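Cellulase IBT99 (Metagenomes, PDB 6WBT) probably hydrolyses 6-phospho-alpha-glucosides as a family 4 glycosyl hydrolase that uses bound NAD and a manganese ion. Local coordinates at residues Asn149-Val154 with Gly198-Gly203. Sequence-based numbering, arbitrary orientation.
Sequences NPAAIV and GLNHYG. With MN (manganese (II) ion), chain E; NAD (nicotinamide-adenine-dinucleotide), chain G; G6P (6-O-phosphono-alpha-D-glucopyranose), chain F.
Asn200 turns CG anti to its backbone N (chi1 180°), which sets CG beside Ala151 and Ala152 at the start of helix 151-161, Asn200 CG being 3.7 Å from Ala151 CB, whereas in Asn149 and His201 CG lies anti to the carbonyl carbon, and both side chains reach the active site. No hydrogen bond joins the two segments. They meet by van der Waals contact, with Asn200 CB 3.6 Å from Ala152 CB and Asn200 OD1 3.4 Å from Ala151 CB. The same OD1 lies over the centre of the His201 ring, while ND2 of Asn200 is hydrogen-bonded to Glu360. The type II turn from Leu199 to Tyr202 places Asn200 and His201 at its two central positions. Asn149 OD1 accepts a hydrogen bond from the backbone N-H of Ala151 in the carbonyl plane, on a lone pair, at 3.3 Å; this Asx turn helps set the rotation of the amide. Asn149 ND2 lies at the edge of the His201 ring, near its plane, 3.9 Å from His201 CE1, and makes weak hydrogen bonds to G6P O3 and NAD O2D. His201 NE2 binds manganese at 2.1 Å; NAD O7N and Cys171 also bind it, and G6P O2 at a longer 2.6 Å. Thr111 hydrogen-bonds His201 ND1, and Tyr266 stacks on the ring. Shared ligation implies that the metal probably holds the sugar phosphate, a likely product, and the cofactor together, consistent with the NAD-dependent redox chemistry of family 4 glycosidases.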
loop_
_atom_site.group_PDB
_atom_site.type_symbol
_atom_site.label_atom_id
_atom_site.label_comp_id
_atom_site.label_asym_id
_atom_site.label_seq_id
_atom_site.Cartn_x
_atom_site.Cartn_y
_atom_site.Cartn_z
ATOM N N ASN A 149 2.940 20.655 -24.199
ATOM C CA ASN A 149 1.726 20.530 -23.413
ATOM C C ASN A 149 0.678 19.709 -24.151
ATOM O O ASN A 149 0.710 19.597 -25.381
ATOM C CB ASN A 149 1.166 21.919 -23.091
ATOM C CG ASN A 149 1.797 22.531 -21.855
ATOM O OD1 ASN A 149 2.269 21.819 -20.968
ATOM N ND2 ASN A 149 1.801 23.857 -21.786
ATOM N N PRO A 150 -0.275 19.098 -23.425
ATOM C CA PRO A 150 -0.372 19.055 -21.959
ATOM C C PRO A 150 0.630 18.085 -21.345
ATOM O O PRO A 150 0.527 16.879 -21.566
ATOM C CB PRO A 150 -1.811 18.581 -21.710
ATOM C CG PRO A 150 -2.523 18.770 -23.016
ATOM C CD PRO A 150 -1.478 18.538 -24.057
ATOM N N ALA A 151 1.584 18.619 -20.577
ATOM C CA ALA A 151 2.655 17.791 -20.034
ATOM C C ALA A 151 2.126 16.723 -19.086
ATOM O O ALA A 151 2.761 15.677 -18.918
ATOM C CB ALA A 151 3.687 18.667 -19.326
ATOM N N ALA A 152 0.972 16.962 -18.461
ATOM C CA ALA A 152 0.412 15.977 -17.541
ATOM C C ALA A 152 -0.104 14.754 -18.289
ATOM O O ALA A 152 0.174 13.613 -17.902
ATOM C CB ALA A 152 -0.704 16.609 -16.710
ATOM N N ILE A 153 -0.858 14.973 -19.368
ATOM C CA ILE A 153 -1.472 13.858 -20.080
ATOM C C ILE A 153 -0.435 13.107 -20.908
ATOM O O ILE A 153 -0.445 11.871 -20.962
ATOM C CB ILE A 153 -2.639 14.362 -20.949
ATOM C CG1 ILE A 153 -3.729 14.973 -20.065
ATOM C CG2 ILE A 153 -3.206 13.232 -21.797
ATOM C CD1 ILE A 153 -4.859 15.608 -20.841
ATOM N N VAL A 154 0.479 13.832 -21.557
ATOM C CA VAL A 154 1.437 13.172 -22.438
ATOM C C VAL A 154 2.451 12.365 -21.636
ATOM O O VAL A 154 2.924 11.320 -22.097
ATOM C CB VAL A 154 2.126 14.199 -23.360
ATOM C CG1 VAL A 154 1.088 14.970 -24.163
ATOM C CG2 VAL A 154 3.008 15.147 -22.561
ATOM N N GLY A 198 2.453 17.610 -6.640
ATOM C CA GLY A 198 1.198 17.652 -7.352
ATOM C C GLY A 198 1.379 17.178 -8.776
ATOM O O GLY A 198 2.378 16.535 -9.116
ATOM N N LEU A 199 0.396 17.491 -9.612
ATOM C CA LEU A 199 0.448 17.186 -11.034
ATOM C C LEU A 199 0.841 18.435 -11.818
ATOM O O LEU A 199 0.961 19.532 -11.268
ATOM C CB LEU A 199 -0.900 16.646 -11.520
ATOM C CG LEU A 199 -1.450 15.418 -10.791
ATOM C CD1 LEU A 199 -2.770 14.978 -11.404
ATOM C CD2 LEU A 199 -0.442 14.279 -10.809
ATOM N N ASN A 200 1.047 18.253 -13.120
ATOM C CA ASN A 200 1.386 19.383 -13.976
ATOM C C ASN A 200 0.223 20.365 -14.028
ATOM O O ASN A 200 -0.914 19.984 -14.321
ATOM C CB ASN A 200 1.746 18.900 -15.381
ATOM C CG ASN A 200 2.099 20.040 -16.319
ATOM O OD1 ASN A 200 1.415 20.280 -17.313
ATOM N ND2 ASN A 200 3.171 20.754 -16.001
ATOM N N HIS A 201 0.519 21.635 -13.733
ATOM C CA HIS A 201 -0.496 22.681 -13.603
ATOM C C HIS A 201 -1.541 22.307 -12.556
ATOM O O HIS A 201 -2.729 22.605 -12.705
ATOM C CB HIS A 201 -1.162 22.986 -14.950
ATOM C CG HIS A 201 -0.203 23.424 -16.014
ATOM N ND1 HIS A 201 -0.526 23.417 -17.354
ATOM C CD2 HIS A 201 1.067 23.887 -15.935
ATOM C CE1 HIS A 201 0.505 23.854 -18.055
ATOM N NE2 HIS A 201 1.484 24.146 -17.218
ATOM N N TYR A 202 -1.094 21.651 -11.485
ATOM C CA TYR A 202 -1.988 21.090 -10.481
ATOM C C TYR A 202 -1.218 20.798 -9.198
ATOM O O TYR A 202 -1.430 19.761 -8.562
ATOM C CB TYR A 202 -2.645 19.815 -11.016
ATOM C CG TYR A 202 -4.027 19.530 -10.472
ATOM C CD1 TYR A 202 -5.132 20.225 -10.939
ATOM C CD2 TYR A 202 -4.227 18.552 -9.505
ATOM C CE1 TYR A 202 -6.396 19.967 -10.453
ATOM C CE2 TYR A 202 -5.489 18.285 -9.013
ATOM C CZ TYR A 202 -6.569 18.996 -9.491
ATOM O OH TYR A 202 -7.830 18.736 -9.005
ATOM N N GLY A 203 -0.328 21.712 -8.807
ATOM C CA GLY A 203 0.560 21.469 -7.686
ATOM C C GLY A 203 0.522 22.530 -6.608
ATOM O O GLY A 203 -0.316 23.437 -6.640
HETATM MN MN MN E . 3.239 23.982 -18.385
HETATM P PA NAD G . 3.088 26.924 -32.354
HETATM O O1A NAD G . 1.740 26.461 -32.796
HETATM O O2A NAD G . 3.456 28.350 -32.600
HETATM O O5B NAD G . 4.203 25.964 -32.998
HETATM C C5B NAD G . 4.120 24.528 -32.781
HETATM C C4B NAD G . 4.903 23.816 -33.858
HETATM O O4B NAD G . 4.778 22.379 -33.687
HETATM C C3B NAD G . 4.468 24.098 -35.307
HETATM O O3B NAD G . 5.609 24.409 -36.095
HETATM C C2B NAD G . 3.862 22.761 -35.749
HETATM O O2B NAD G . 3.874 22.556 -37.145
HETATM C C1B NAD G . 4.743 21.798 -34.968
HETATM N N9A NAD G . 4.212 20.443 -34.871
HETATM C C8A NAD G . 2.894 20.085 -34.744
HETATM N N7A NAD G . 2.707 18.790 -34.688
HETATM C C5A NAD G . 3.982 18.255 -34.797
HETATM C C6A NAD G . 4.453 16.928 -34.809
HETATM N N6A NAD G . 3.662 15.863 -34.709
HETATM N N1A NAD G . 5.787 16.739 -34.936
HETATM C C2A NAD G . 6.578 17.816 -35.038
HETATM N N3A NAD G . 6.248 19.104 -35.037
HETATM C C4A NAD G . 4.920 19.264 -34.913
HETATM O O3 NAD G . 3.255 26.618 -30.789
HETATM P PN NAD G . 3.852 27.481 -29.575
HETATM O O1N NAD G . 5.217 27.958 -29.946
HETATM O O2N NAD G . 2.836 28.489 -29.152
HETATM O O5D NAD G . 3.974 26.346 -28.452
HETATM C C5D NAD G . 4.717 25.146 -28.782
HETATM C C4D NAD G . 4.490 24.111 -27.709
HETATM O O4D NAD G . 5.167 24.525 -26.501
HETATM C C3D NAD G . 3.028 23.891 -27.293
HETATM O O3D NAD G . 2.764 22.498 -27.189
HETATM C C2D NAD G . 3.006 24.565 -25.917
HETATM O O2D NAD G . 1.929 24.173 -25.081
HETATM C C1D NAD G . 4.372 24.149 -25.388
HETATM N N1N NAD G . 4.793 24.948 -24.203
HETATM C C2N NAD G . 4.781 24.376 -22.959
HETATM C C3N NAD G . 5.143 25.111 -21.840
HETATM C C7N NAD G . 5.164 24.405 -20.508
HETATM O O7N NAD G . 4.839 25.018 -19.495
HETATM N N7N NAD G . 5.572 23.144 -20.486
HETATM C C4N NAD G . 5.488 26.450 -21.993
HETATM C C5N NAD G . 5.530 27.003 -23.255
HETATM C C6N NAD G . 5.182 26.236 -24.346
HETATM C C1 G6P F . 3.323 28.863 -19.043
HETATM C C2 G6P F . 2.584 27.529 -18.973
HETATM C C3 G6P F . 2.232 27.022 -20.366
HETATM C C4 G6P F . 1.529 28.112 -21.166
HETATM C C5 G6P F . 2.384 29.372 -21.160
HETATM C C6 G6P F . 1.772 30.502 -21.983
HETATM O O1 G6P F . 4.600 28.668 -19.659
HETATM O O2 G6P F . 3.405 26.562 -18.309
HETATM O O3 G6P F . 1.383 25.875 -20.260
HETATM O O4 G6P F . 1.322 27.670 -22.512
HETATM O O5 G6P F . 2.567 29.801 -19.810
HETATM O O6 G6P F . 0.606 30.058 -22.673
HETATM P P G6P F . -0.013 30.960 -23.854
HETATM O O1P G6P F . -1.505 30.852 -23.657
HETATM O O2P G6P F . 0.511 30.327 -25.121
HETATM O O3P G6P F . 0.548 32.335 -23.580
#